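Local coordinates for TENA/THI-4 protein (PDB 3DDE), which is of unknown function but adopts an all-helical heme oxygenase-like fold and may act as an iron-containing oxidoreductase, at residues Q12-M17 with Y136-E141; K38-I43 with D215-E220; H54-Q59 with E83-E88; N129-L134 with E188-Q193. All coordinates share one frame; numbering follows the deposited sequence.

Interaction 1 of 4, residues Q12-M17 with Y136-E141; sequences QKVATM and YSYWAE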
loop_
_atom_site.group_PDB
_atom_site.type_symbol
_atom_site.label_atom_id
_atom_site.label_comp_id
_atom_site.label_asym_id
_atom_site.label_seq_id
_atom_site.Cartn_x
_atom_site.Cartn_y
_atom_site.Cartn_z
ATOM N N GLN A 12 -30.470 -13.706 -10.119
ATOM C CA GLN A 12 -31.361 -14.414 -9.198
ATOM C C GLN A 12 -30.920 -14.268 -7.738
ATOM O O GLN A 12 -31.773 -14.092 -6.866
ATOM C CB GLN A 12 -31.512 -15.897 -9.584
ATOM N N LYS A 13 -29.608 -14.314 -7.469
ATOM C CA LYS A 13 -29.118 -14.173 -6.089
ATOM C C LYS A 13 -29.343 -12.733 -5.602
ATOM O O LYS A 13 -29.723 -12.519 -4.455
ATOM C CB LYS A 13 -27.629 -14.541 -5.959
ATOM C CG LYS A 13 -27.254 -15.332 -4.679
ATOM C CD LYS A 13 -27.899 -14.827 -3.387
ATOM C CE LYS A 13 -27.551 -15.736 -2.207
ATOM N NZ LYS A 13 -28.391 -15.461 -1.002
ATOM N N VAL A 14 -29.112 -11.758 -6.474
ATOM C CA VAL A 14 -29.327 -10.353 -6.131
ATOM C C VAL A 14 -30.804 -10.078 -5.813
ATOM O O VAL A 14 -31.108 -9.409 -4.821
ATOM C CB VAL A 14 -28.803 -9.426 -7.246
ATOM C CG1 VAL A 14 -29.234 -7.983 -7.008
ATOM C CG2 VAL A 14 -27.275 -9.519 -7.311
ATOM N N ALA A 15 -31.708 -10.613 -6.638
ATOM C CA ALA A 15 -33.151 -10.448 -6.434
ATOM C C ALA A 15 -33.620 -11.048 -5.097
ATOM O O ALA A 15 -34.524 -10.509 -4.442
ATOM C CB ALA A 15 -33.943 -11.062 -7.610
ATOM N N THR A 16 -33.015 -12.167 -4.708
ATOM C CA THR A 16 -33.329 -12.815 -3.439
ATOM C C THR A 16 -32.852 -11.961 -2.267
ATOM O O THR A 16 -33.544 -11.843 -1.261
ATOM C CB THR A 16 -32.699 -14.223 -3.356
ATOM O OG1 THR A 16 -33.368 -15.095 -4.274
ATOM C CG2 THR A 16 -32.841 -14.803 -1.968
HETATM N N MSE A 17 -31.673 -11.366 -2.400
HETATM C CA MSE A 17 -31.114 -10.507 -1.346
HETATM C C MSE A 17 -31.887 -9.204 -1.142
HETATM O O MSE A 17 -32.115 -8.813 0.003
HETATM C CB MSE A 17 -29.642 -10.204 -1.615
HETATM C CG MSE A 17 -28.771 -11.427 -1.449
HETATM SE SE MSE A 17 -26.938 -11.067 -1.795
HETATM C CE MSE A 17 -26.544 -9.863 -0.378
ATOM N N TYR A 136 -19.342 -6.289 -6.894
ATOM C CA TYR A 136 -19.927 -5.104 -6.272
ATOM C C TYR A 136 -20.648 -4.304 -7.344
ATOM O O TYR A 136 -21.824 -3.953 -7.194
ATOM C CB TYR A 136 -18.826 -4.257 -5.613
ATOM C CG TYR A 136 -19.241 -2.889 -5.092
ATOM C CD1 TYR A 136 -20.407 -2.717 -4.348
ATOM C CD2 TYR A 136 -18.424 -1.780 -5.295
ATOM C CE1 TYR A 136 -20.759 -1.477 -3.846
ATOM C CE2 TYR A 136 -18.758 -0.547 -4.795
ATOM C CZ TYR A 136 -19.931 -0.396 -4.069
ATOM O OH TYR A 136 -20.257 0.846 -3.579
ATOM N N SER A 137 -19.923 -4.037 -8.429
ATOM C CA SER A 137 -20.427 -3.294 -9.572
ATOM C C SER A 137 -21.656 -3.946 -10.184
ATOM O O SER A 137 -22.553 -3.261 -10.685
ATOM C CB SER A 137 -19.339 -3.198 -10.638
ATOM O OG SER A 137 -18.258 -2.403 -10.191
ATOM N N TYR A 138 -21.704 -5.276 -10.163
ATOM C CA TYR A 138 -22.839 -5.970 -10.745
ATOM C C TYR A 138 -24.185 -5.551 -10.136
ATOM O O TYR A 138 -25.105 -5.211 -10.873
ATOM C CB TYR A 138 -22.697 -7.494 -10.710
ATOM C CG TYR A 138 -23.893 -8.149 -11.369
ATOM C CD1 TYR A 138 -24.035 -8.164 -12.757
ATOM C CD2 TYR A 138 -24.913 -8.711 -10.601
ATOM C CE1 TYR A 138 -25.160 -8.747 -13.356
ATOM C CE2 TYR A 138 -26.019 -9.282 -11.183
ATOM C CZ TYR A 138 -26.144 -9.303 -12.559
ATOM O OH TYR A 138 -27.270 -9.887 -13.115
ATOM N N TRP A 139 -24.313 -5.580 -8.811
ATOM C CA TRP A 139 -25.581 -5.163 -8.193
ATOM C C TRP A 139 -25.633 -3.639 -8.091
ATOM O O TRP A 139 -26.690 -3.034 -8.238
ATOM C CB TRP A 139 -25.834 -5.844 -6.827
ATOM C CG TRP A 139 -24.975 -5.376 -5.716
ATOM C CD1 TRP A 139 -23.837 -5.959 -5.258
ATOM C CD2 TRP A 139 -25.173 -4.203 -4.920
ATOM N NE1 TRP A 139 -23.314 -5.229 -4.219
ATOM C CE2 TRP A 139 -24.107 -4.137 -4.001
ATOM C CE3 TRP A 139 -26.146 -3.201 -4.897
ATOM C CZ2 TRP A 139 -23.985 -3.108 -3.068
ATOM C CZ3 TRP A 139 -26.024 -2.180 -3.963
ATOM C CH2 TRP A 139 -24.956 -2.146 -3.062
ATOM N N ALA A 140 -24.491 -3.012 -7.856
ATOM C CA ALA A 140 -24.458 -1.561 -7.754
ATOM C C ALA A 140 -25.044 -0.910 -9.023
ATOM O O ALA A 140 -25.758 0.089 -8.915
ATOM C CB ALA A 140 -23.068 -1.080 -7.486
ATOM N N GLU A 141 -24.823 -1.517 -10.198
ATOM C CA GLU A 141 -25.294 -0.938 -11.484
ATOM C C GLU A 141 -26.689 -1.369 -11.953
ATOM O O GLU A 141 -27.329 -0.638 -12.712
ATOM C CB GLU A 141 -24.286 -1.212 -12.608
ATOM C CG GLU A 141 -22.906 -0.602 -12.399
ATOM C CD GLU A 141 -22.887 0.924 -12.336
ATOM O OE1 GLU A 141 -23.770 1.581 -12.938
ATOM O OE2 GLU A 141 -21.951 1.464 -11.687
#
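V14 on helix 7-24 lies nearest W139 on helix 134-141, their CA atoms 6.7 Å apart. V14 supplies the whole touch from its side, and both of its methyls point into the contact. CG1 and CG2 straddle CB of W139, each 4.0 Å from it. CG2 also reaches the Y138 ring, lying near the ring plane at its edge, 4.1 Å from CE2. A branched, compact valine suits this place because it can meet a methylene and an aromatic edge at once. W139 offers only its first carbon to V14. Its CG sits between the backbone N and the carbonyl carbon (chi1 72°), which turns the indole away and back along its own helix. In a heme oxygenase-like fold, built almost entirely from packed helices, this places a large aromatic group within the bundle while the N-terminal helix covers its base. The indole lies with one face over Y136 O, which is 3.4 Å above the ring plane and offset toward the rim, and CZ2 meets the edge of the Y136 ring in plane. NE1 of the buried indole is hydrogen-bonded to S206 OG on helix 193-223. From that same helix M203 packs against V14, and Y146 of helix 144-157 also touches the valine.

Interaction 2 of 4, residues K38-I43 with D215-E220; sequences KALYAI and DDVWKE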
loop_
_atom_site.group_PDB
_atom_site.type_symbol
_atom_site.label_atom_id
_atom_site.label_comp_id
_atom_site.label_asym_id
_atom_site.label_seq_id
_atom_site.Cartn_x
_atom_site.Cartn_y
_atom_site.Cartn_z
ATOM N N LYS A 38 -36.998 15.006 6.274
ATOM C CA LYS A 38 -35.772 15.608 5.748
ATOM C C LYS A 38 -34.551 15.034 6.481
ATOM O O LYS A 38 -33.570 14.625 5.850
ATOM C CB LYS A 38 -35.828 17.137 5.890
ATOM N N ALA A 39 -34.644 14.973 7.809
ATOM C CA ALA A 39 -33.575 14.451 8.663
ATOM C C ALA A 39 -33.188 13.018 8.300
ATOM O O ALA A 39 -32.002 12.684 8.235
ATOM C CB ALA A 39 -33.981 14.527 10.127
ATOM N N LEU A 40 -34.188 12.168 8.078
ATOM C CA LEU A 40 -33.933 10.776 7.699
ATOM C C LEU A 40 -33.186 10.701 6.363
ATOM O O LEU A 40 -32.216 9.959 6.228
ATOM C CB LEU A 40 -35.235 9.980 7.605
ATOM C CG LEU A 40 -35.112 8.500 7.225
ATOM C CD1 LEU A 40 -34.280 7.768 8.266
ATOM C CD2 LEU A 40 -36.478 7.843 7.065
ATOM N N TYR A 41 -33.639 11.483 5.386
ATOM C CA TYR A 41 -33.027 11.493 4.066
ATOM C C TYR A 41 -31.578 11.997 4.148
ATOM O O TYR A 41 -30.687 11.430 3.522
ATOM C CB TYR A 41 -33.896 12.308 3.108
ATOM C CG TYR A 41 -33.380 12.377 1.694
ATOM C CD1 TYR A 41 -33.211 11.217 0.935
ATOM C CD2 TYR A 41 -33.094 13.602 1.097
ATOM C CE1 TYR A 41 -32.733 11.274 -0.371
ATOM C CE2 TYR A 41 -32.622 13.670 -0.205
ATOM C CZ TYR A 41 -32.450 12.506 -0.938
ATOM O OH TYR A 41 -31.980 12.565 -2.230
ATOM N N ALA A 42 -31.346 13.029 4.958
ATOM C CA ALA A 42 -30.002 13.583 5.157
ATOM C C ALA A 42 -29.051 12.571 5.810
ATOM O O ALA A 42 -27.937 12.373 5.332
ATOM C CB ALA A 42 -30.079 14.834 6.005
ATOM N N ILE A 43 -29.486 11.959 6.909
ATOM C CA ILE A 43 -28.679 10.954 7.624
ATOM C C ILE A 43 -28.206 9.878 6.651
ATOM O O ILE A 43 -27.009 9.578 6.574
ATOM C CB ILE A 43 -29.476 10.291 8.766
ATOM C CG1 ILE A 43 -29.679 11.289 9.918
ATOM C CG2 ILE A 43 -28.757 9.028 9.268
ATOM C CD1 ILE A 43 -30.673 10.837 10.985
ATOM N N ASP A 215 -29.353 -0.037 8.801
ATOM C CA ASP A 215 -29.554 -0.329 10.225
ATOM C C ASP A 215 -28.902 0.739 11.109
ATOM O O ASP A 215 -29.482 1.171 12.099
ATOM C CB ASP A 215 -28.974 -1.706 10.587
ATOM C CG ASP A 215 -29.582 -2.839 9.776
ATOM O OD1 ASP A 215 -30.749 -2.703 9.327
ATOM O OD2 ASP A 215 -28.886 -3.874 9.604
ATOM N N ASP A 216 -27.684 1.145 10.777
ATOM C CA ASP A 216 -27.029 2.237 11.518
ATOM C C ASP A 216 -27.764 3.549 11.324
ATOM O O ASP A 216 -27.950 4.312 12.276
ATOM C CB ASP A 216 -25.561 2.428 11.100
ATOM C CG ASP A 216 -24.627 1.513 11.831
ATOM O OD1 ASP A 216 -25.112 0.615 12.531
ATOM O OD2 ASP A 216 -23.406 1.699 11.703
ATOM N N VAL A 217 -28.178 3.810 10.090
ATOM C CA VAL A 217 -28.942 5.040 9.792
ATOM C C VAL A 217 -30.225 5.092 10.629
ATOM O O VAL A 217 -30.551 6.133 11.212
ATOM C CB VAL A 217 -29.283 5.175 8.277
ATOM C CG1 VAL A 217 -30.239 6.356 8.019
ATOM C CG2 VAL A 217 -28.024 5.324 7.473
ATOM N N TRP A 218 -30.939 3.967 10.702
ATOM C CA TRP A 218 -32.196 3.896 11.466
ATOM C C TRP A 218 -31.964 4.094 12.975
ATOM O O TRP A 218 -32.643 4.913 13.605
ATOM C CB TRP A 218 -32.919 2.570 11.171
ATOM C CG TRP A 218 -34.290 2.449 11.773
ATOM C CD1 TRP A 218 -34.706 1.522 12.683
ATOM C CD2 TRP A 218 -35.415 3.297 11.521
ATOM N NE1 TRP A 218 -36.033 1.732 13.000
ATOM C CE2 TRP A 218 -36.487 2.820 12.303
ATOM C CE3 TRP A 218 -35.624 4.410 10.703
ATOM C CZ2 TRP A 218 -37.743 3.415 12.293
ATOM C CZ3 TRP A 218 -36.878 5.005 10.696
ATOM C CH2 TRP A 218 -37.919 4.506 11.487
ATOM N N LYS A 219 -31.002 3.371 13.547
ATOM C CA LYS A 219 -30.667 3.501 14.973
ATOM C C LYS A 219 -30.352 4.969 15.352
ATOM O O LYS A 219 -30.899 5.492 16.320
ATOM C CB LYS A 219 -29.499 2.553 15.315
ATOM C CG LYS A 219 -28.934 2.658 16.727
ATOM N N GLU A 220 -29.497 5.633 14.570
ATOM C CA GLU A 220 -29.133 7.030 14.836
ATOM C C GLU A 220 -30.313 7.979 14.638
ATOM O O GLU A 220 -30.377 9.029 15.288
ATOM C CB GLU A 220 -27.950 7.479 13.954
ATOM C CG GLU A 220 -26.626 6.774 14.239
ATOM C CD GLU A 220 -26.078 7.046 15.631
ATOM O OE1 GLU A 220 -26.380 8.099 16.210
ATOM O OE2 GLU A 220 -25.319 6.202 16.149
#
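CG1 of V217 is set against CG2 of I43, modelled 3.3 Å apart; the pair certainly touch, but so short a separation is doubtful. The helices carrying them run roughly antiparallel, with 142° between their directions, and their axes come within 10.0 Å. The two side chains lie alongside one another, running opposite ways, so that the methyls overlap flank to flank. Both are beta-branched, and their bulk stays near the backbone, which gives each helix a broad shoulder for the other to rest on. In I43, CG2 is the branch anti to the backbone N, and this leaves it facing V217 while CG1 extends elsewhere.

The hollow that receives V217 has a second wall in L40. Its CD1 lies 4.3 Å from V217 CG1 and, on another side, 4.4 Å from W218 CE3, where it meets the indole at its edge and near its plane. L40 starts off beside the contact, but its longer chain carries the methyl in, filling the notch between valine and tryptophan. Y44 and E47, farther along helix 38-52, also touch V217. With L40 and I43 they make the i, i+3, i+4, i+7 set expected when one residue enters a hole as in knobs-into-holes packing.

Helix 26-32 covers this seam: F27 packs on both L40 and V217, while P26 and E30 touch W218. Y221, the next turn of helix 193-223, lies against L40 and I43, and R231 from the C-terminal tail reaches I43.

Interaction 3 of 4, residues H54-Q59 with E83-E88; sequences HNAKNQ and EEAGHE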
loop_
_atom_site.group_PDB
_atom_site.type_symbol
_atom_site.label_atom_id
_atom_site.label_comp_id
_atom_site.label_asym_id
_atom_site.label_seq_id
_atom_site.Cartn_x
_atom_site.Cartn_y
_atom_site.Cartn_z
ATOM N N HIS A 54 -15.023 7.059 -1.808
ATOM C CA HIS A 54 -13.901 6.149 -1.985
ATOM C C HIS A 54 -13.976 5.214 -3.197
ATOM O O HIS A 54 -13.011 4.510 -3.481
ATOM C CB HIS A 54 -13.726 5.305 -0.706
ATOM C CG HIS A 54 -13.332 6.107 0.495
ATOM N ND1 HIS A 54 -12.034 6.516 0.723
ATOM C CD2 HIS A 54 -14.065 6.590 1.527
ATOM C CE1 HIS A 54 -11.982 7.210 1.844
ATOM N NE2 HIS A 54 -13.202 7.275 2.350
ATOM N N ASN A 55 -15.088 5.222 -3.926
ATOM C CA ASN A 55 -15.271 4.252 -5.007
ATOM C C ASN A 55 -14.355 4.377 -6.221
ATOM O O ASN A 55 -13.877 3.347 -6.733
ATOM C CB ASN A 55 -16.755 4.123 -5.371
ATOM C CG ASN A 55 -17.524 3.313 -4.336
ATOM O OD1 ASN A 55 -16.938 2.729 -3.390
ATOM N ND2 ASN A 55 -18.815 3.247 -4.507
ATOM N N ALA A 56 -14.099 5.611 -6.659
ATOM C CA ALA A 56 -13.176 5.857 -7.749
ATOM C C ALA A 56 -11.793 5.344 -7.354
ATOM O O ALA A 56 -11.103 4.728 -8.147
ATOM C CB ALA A 56 -13.115 7.362 -8.098
ATOM N N LYS A 57 -11.416 5.609 -6.110
ATOM C CA LYS A 57 -10.113 5.234 -5.571
ATOM C C LYS A 57 -9.924 3.729 -5.468
ATOM O O LYS A 57 -8.921 3.223 -5.951
ATOM C CB LYS A 57 -9.916 5.866 -4.213
ATOM C CG LYS A 57 -9.858 7.365 -4.262
ATOM C CD LYS A 57 -9.575 7.919 -2.886
ATOM C CE LYS A 57 -9.444 9.401 -2.956
ATOM N NZ LYS A 57 -8.810 9.934 -1.732
ATOM N N ASN A 58 -10.877 3.013 -4.871
ATOM C CA ASN A 58 -10.728 1.576 -4.782
ATOM C C ASN A 58 -10.861 0.858 -6.151
ATOM O O ASN A 58 -10.261 -0.204 -6.352
ATOM C CB ASN A 58 -11.543 0.947 -3.613
ATOM C CG ASN A 58 -13.059 1.144 -3.718
ATOM O OD1 ASN A 58 -13.697 0.917 -4.764
ATOM N ND2 ASN A 58 -13.645 1.492 -2.595
ATOM N N GLN A 59 -11.595 1.461 -7.098
ATOM C CA GLN A 59 -11.668 0.934 -8.457
ATOM C C GLN A 59 -10.297 1.074 -9.145
ATOM O O GLN A 59 -9.814 0.134 -9.786
ATOM C CB GLN A 59 -12.746 1.663 -9.269
ATOM C CG GLN A 59 -12.868 1.241 -10.726
ATOM C CD GLN A 59 -13.113 -0.253 -10.896
ATOM O OE1 GLN A 59 -14.263 -0.695 -10.993
ATOM N NE2 GLN A 59 -12.037 -1.045 -10.875
ATOM N N GLU A 83 -14.627 7.981 -14.373
ATOM C CA GLU A 83 -16.070 8.248 -14.452
ATOM C C GLU A 83 -16.707 8.455 -13.077
ATOM O O GLU A 83 -17.594 9.303 -12.931
ATOM C CB GLU A 83 -16.806 7.147 -15.229
ATOM C CG GLU A 83 -16.508 7.167 -16.706
ATOM C CD GLU A 83 -16.832 8.516 -17.321
ATOM O OE1 GLU A 83 -18.031 8.889 -17.351
ATOM O OE2 GLU A 83 -15.881 9.201 -17.777
ATOM N N GLU A 84 -16.244 7.702 -12.073
ATOM C CA GLU A 84 -16.759 7.841 -10.711
ATOM C C GLU A 84 -16.223 9.037 -9.932
ATOM O O GLU A 84 -16.835 9.449 -8.965
ATOM C CB GLU A 84 -16.459 6.586 -9.883
ATOM C CG GLU A 84 -17.181 5.368 -10.370
ATOM C CD GLU A 84 -18.685 5.553 -10.337
ATOM O OE1 GLU A 84 -19.246 5.557 -9.219
ATOM O OE2 GLU A 84 -19.293 5.691 -11.424
ATOM N N ALA A 85 -15.073 9.577 -10.318
ATOM C CA ALA A 85 -14.465 10.666 -9.542
ATOM C C ALA A 85 -15.424 11.843 -9.325
ATOM O O ALA A 85 -16.022 12.366 -10.276
ATOM C CB ALA A 85 -13.146 11.133 -10.154
ATOM N N GLY A 86 -15.586 12.217 -8.054
ATOM C CA GLY A 86 -16.449 13.318 -7.650
ATOM C C GLY A 86 -17.936 13.005 -7.483
ATOM O O GLY A 86 -18.689 13.850 -6.983
ATOM N N HIS A 87 -18.356 11.800 -7.868
ATOM C CA HIS A 87 -19.758 11.378 -7.776
ATOM C C HIS A 87 -20.364 11.676 -6.396
ATOM O O HIS A 87 -21.566 11.937 -6.289
ATOM C CB HIS A 87 -19.867 9.884 -8.132
ATOM C CG HIS A 87 -21.272 9.371 -8.234
ATOM N ND1 HIS A 87 -22.193 9.889 -9.118
ATOM C CD2 HIS A 87 -21.888 8.339 -7.613
ATOM C CE1 HIS A 87 -23.331 9.227 -9.003
ATOM N NE2 HIS A 87 -23.169 8.276 -8.102
ATOM N N GLU A 88 -19.536 11.641 -5.346
ATOM C CA GLU A 88 -20.016 11.947 -3.990
ATOM C C GLU A 88 -20.535 13.395 -3.879
ATOM O O GLU A 88 -21.380 13.707 -3.041
ATOM C CB GLU A 88 -18.941 11.671 -2.907
ATOM C CG GLU A 88 -17.773 12.689 -2.733
ATOM C CD GLU A 88 -16.697 12.602 -3.807
ATOM O OE1 GLU A 88 -16.784 11.695 -4.662
ATOM O OE2 GLU A 88 -15.762 13.451 -3.794
#
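The methyl of A56 sits squarely over one face of the peptide group joining E84 to A85, with A56 CB almost straight above A85 N at 3.7 Å. F78 of the second subunit packs on both A56 and A85, so an aromatic group from another chain adjoins this small patch. On the same face E84 CB rises to 3.9 Å from A56 CB, while A85 CB, close to the peptide plane, stands 4.3 Å from that A56 CB. Alanine suits the spot, since its lone methyl matches a close backbone approach: the CA atoms of A56 and E84 are 5.1 Å apart.

Helix 71-84 ends at this point. A85 leaves helical geometry and a type II beta turn runs from E84 to H87, closed by H87 N on E84 O at 3.0 Å. G86, with phi 84°, takes the turn position that glycine tolerates most easily. E84 takes part through CB alone of its side chain.

Since methyl, methylene and peptide face meet here with no polar bond between them, the contact works by close fit, joining the start of helix 55-65 to the end of helix 71-84 beside the subunit interface.

Interaction 4 of 4, residues N129-L134 with E188-Q193; sequences NPVQRL and EVCKTQ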
loop_
_atom_site.group_PDB
_atom_site.type_symbol
_atom_site.label_atom_id
_atom_site.label_comp_id
_atom_site.label_asym_id
_atom_site.label_seq_id
_atom_site.Cartn_x
_atom_site.Cartn_y
_atom_site.Cartn_z
ATOM N N ASN A 129 -8.362 -12.348 -5.905
ATOM C CA ASN A 129 -8.610 -12.442 -7.327
ATOM C C ASN A 129 -9.051 -11.072 -7.829
ATOM O O ASN A 129 -10.120 -10.614 -7.461
ATOM C CB ASN A 129 -9.677 -13.500 -7.596
ATOM C CG ASN A 129 -9.792 -13.846 -9.073
ATOM O OD1 ASN A 129 -9.527 -13.007 -9.927
ATOM N ND2 ASN A 129 -10.171 -15.076 -9.373
ATOM N N PRO A 130 -8.250 -10.424 -8.690
ATOM C CA PRO A 130 -8.529 -9.045 -9.151
ATOM C C PRO A 130 -9.876 -8.804 -9.826
ATOM O O PRO A 130 -10.339 -7.674 -9.913
ATOM C CB PRO A 130 -7.373 -8.744 -10.116
ATOM C CG PRO A 130 -6.794 -10.049 -10.476
ATOM C CD PRO A 130 -7.036 -10.971 -9.318
ATOM N N VAL A 131 -10.483 -9.870 -10.294
ATOM C CA VAL A 131 -11.790 -9.840 -10.923
ATOM C C VAL A 131 -12.939 -9.520 -9.956
ATOM O O VAL A 131 -13.957 -8.957 -10.347
ATOM C CB VAL A 131 -12.060 -11.245 -11.532
ATOM C CG1 VAL A 131 -13.518 -11.588 -11.510
ATOM C CG2 VAL A 131 -11.440 -11.362 -12.919
ATOM N N GLN A 132 -12.735 -9.850 -8.689
ATOM C CA GLN A 132 -13.795 -9.847 -7.687
ATOM C C GLN A 132 -14.584 -8.561 -7.429
ATOM O O GLN A 132 -15.758 -8.648 -7.091
ATOM C CB GLN A 132 -13.248 -10.425 -6.379
ATOM C CG GLN A 132 -12.262 -9.528 -5.650
ATOM C CD GLN A 132 -11.613 -10.220 -4.472
ATOM O OE1 GLN A 132 -12.018 -11.296 -4.089
ATOM N NE2 GLN A 132 -10.602 -9.603 -3.903
ATOM N N ARG A 133 -13.973 -7.387 -7.591
ATOM C CA ARG A 133 -14.683 -6.135 -7.363
ATOM C C ARG A 133 -15.845 -5.951 -8.361
ATOM O O ARG A 133 -16.796 -5.225 -8.074
ATOM C CB ARG A 133 -13.732 -4.938 -7.433
ATOM C CG ARG A 133 -14.327 -3.655 -6.888
ATOM C CD ARG A 133 -13.575 -2.428 -7.349
ATOM N NE ARG A 133 -14.191 -1.211 -6.815
ATOM C CZ ARG A 133 -15.260 -0.611 -7.323
ATOM N NH1 ARG A 133 -15.899 -1.112 -8.379
ATOM N NH2 ARG A 133 -15.726 0.481 -6.743
ATOM N N LEU A 134 -15.771 -6.601 -9.527
ATOM C CA LEU A 134 -16.850 -6.561 -10.509
ATOM C C LEU A 134 -18.186 -7.043 -9.913
ATOM O O LEU A 134 -19.253 -6.671 -10.409
ATOM C CB LEU A 134 -16.491 -7.386 -11.745
ATOM C CG LEU A 134 -15.379 -6.893 -12.674
ATOM C CD1 LEU A 134 -15.050 -7.955 -13.717
ATOM C CD2 LEU A 134 -15.773 -5.564 -13.354
ATOM N N GLU A 188 -15.733 -11.245 -20.122
ATOM C CA GLU A 188 -14.352 -11.188 -20.633
ATOM C C GLU A 188 -13.295 -11.692 -19.645
ATOM O O GLU A 188 -12.384 -12.425 -20.033
ATOM C CB GLU A 188 -14.024 -9.748 -21.083
ATOM C CG GLU A 188 -12.528 -9.377 -21.237
ATOM C CD GLU A 188 -11.785 -10.148 -22.324
ATOM O OE1 GLU A 188 -12.433 -10.785 -23.196
ATOM O OE2 GLU A 188 -10.528 -10.083 -22.310
ATOM N N VAL A 189 -13.413 -11.308 -18.380
ATOM C CA VAL A 189 -12.388 -11.659 -17.382
ATOM C C VAL A 189 -12.620 -12.967 -16.601
ATOM O O VAL A 189 -11.679 -13.480 -16.004
ATOM C CB VAL A 189 -12.121 -10.482 -16.396
ATOM C CG1 VAL A 189 -11.685 -9.245 -17.169
ATOM C CG2 VAL A 189 -13.354 -10.182 -15.538
ATOM N N CYS A 190 -13.838 -13.500 -16.593
ATOM C CA CYS A 190 -14.107 -14.761 -15.891
ATOM C C CYS A 190 -13.770 -15.979 -16.767
ATOM O O CYS A 190 -14.515 -16.333 -17.683
ATOM C CB CYS A 190 -15.558 -14.835 -15.429
ATOM S SG CYS A 190 -15.969 -13.672 -14.118
ATOM N N LYS A 191 -12.637 -16.611 -16.461
ATOM C CA LYS A 191 -12.141 -17.769 -17.205
ATOM C C LYS A 191 -12.386 -19.110 -16.497
ATOM O O LYS A 191 -12.580 -20.141 -17.156
ATOM C CB LYS A 191 -10.636 -17.610 -17.429
ATOM C CG LYS A 191 -10.226 -16.291 -18.079
ATOM C CD LYS A 191 -10.825 -16.161 -19.469
ATOM C CE LYS A 191 -10.268 -14.965 -20.222
ATOM N NZ LYS A 191 -10.804 -14.945 -21.618
ATOM N N THR A 192 -12.344 -19.098 -15.165
ATOM C CA THR A 192 -12.545 -20.301 -14.353
ATOM C C THR A 192 -13.704 -20.099 -13.400
ATOM O O THR A 192 -14.197 -18.991 -13.237
ATOM C CB THR A 192 -11.300 -20.650 -13.504
ATOM O OG1 THR A 192 -11.022 -19.591 -12.583
ATOM C CG2 THR A 192 -10.087 -20.875 -14.384
ATOM N N GLN A 193 -14.144 -21.182 -12.771
ATOM C CA GLN A 193 -15.246 -21.100 -11.815
ATOM C C GLN A 193 -14.783 -20.357 -10.553
ATOM O O GLN A 193 -15.588 -19.693 -9.892
ATOM C CB GLN A 193 -15.818 -22.493 -11.494
ATOM C CG GLN A 193 -16.993 -22.490 -10.505
ATOM C CD GLN A 193 -18.188 -21.658 -10.974
ATOM O OE1 GLN A 193 -18.697 -21.840 -12.080
ATOM N NE2 GLN A 193 -18.654 -20.759 -10.114
#
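V131, which meets V189 across this contact, lies in a tight turn whose shortest polar bond runs from Q132 N to N129 O, at 3.0 Å. The side chain of N129 reinforces that turn: its OD1 accepts from V131 N at 3.3 Å, forming an Asx turn. The N-H points nearly straight at the oxygen (164°), although V131 N stands tilted from the amide plane. Asparagine suits this position because its short amide can fold back on the chain, and P130 after it favours the helical backbone that leads into helix 134-141. In this helical fold the turn packs on the end of helix 166-189, where C190 is the first residue to leave helical geometry.

The packing itself is apolar. CG2 of V189 enters between two side chains of the turn, 3.5 Å from V131 CG2 and, at a doubtfully short 3.3 Å, L134 CD1. The valines overlap side by side, whereas L134 and V189 meet tip to tip. V189 can do this because its CG2 occupies the crowded position between backbone N and carbonyl carbon, with CG1 turned beside the N (chi1 -58°).

D195, at the start of helix 193-223, ties the two sides together through one carboxylate: OD1 accepts from N129 ND2 and OD2 from K191 N. Y73 of helix 71-84 touches both L134 and V189. The other methyl of V131, CG1, rests against C190 SG at 4.1 Å.

In the fold
Interactions 1, 3 and 4 form a connected group, whereas interaction 2 stands apart. Segments 129-134 and 136-141 are nearly continuous in the chain, so interactions 4 and 1 hold the same region from two directions, their centres 16 Å apart. Interaction 3 is joined to both by probable hydrogen bonds: N55 ND2 to Y136 OH at 3.0 Å, and R133 NH2 to N58 OD1 at 2.9 Å. Interaction 2 comes no nearer than about 11 Å, between nearest atoms, to interaction 1 or 3. Its centre is 35 Å from that of interaction 4, across the centre of the chain. None of the four can be tied to an established active site.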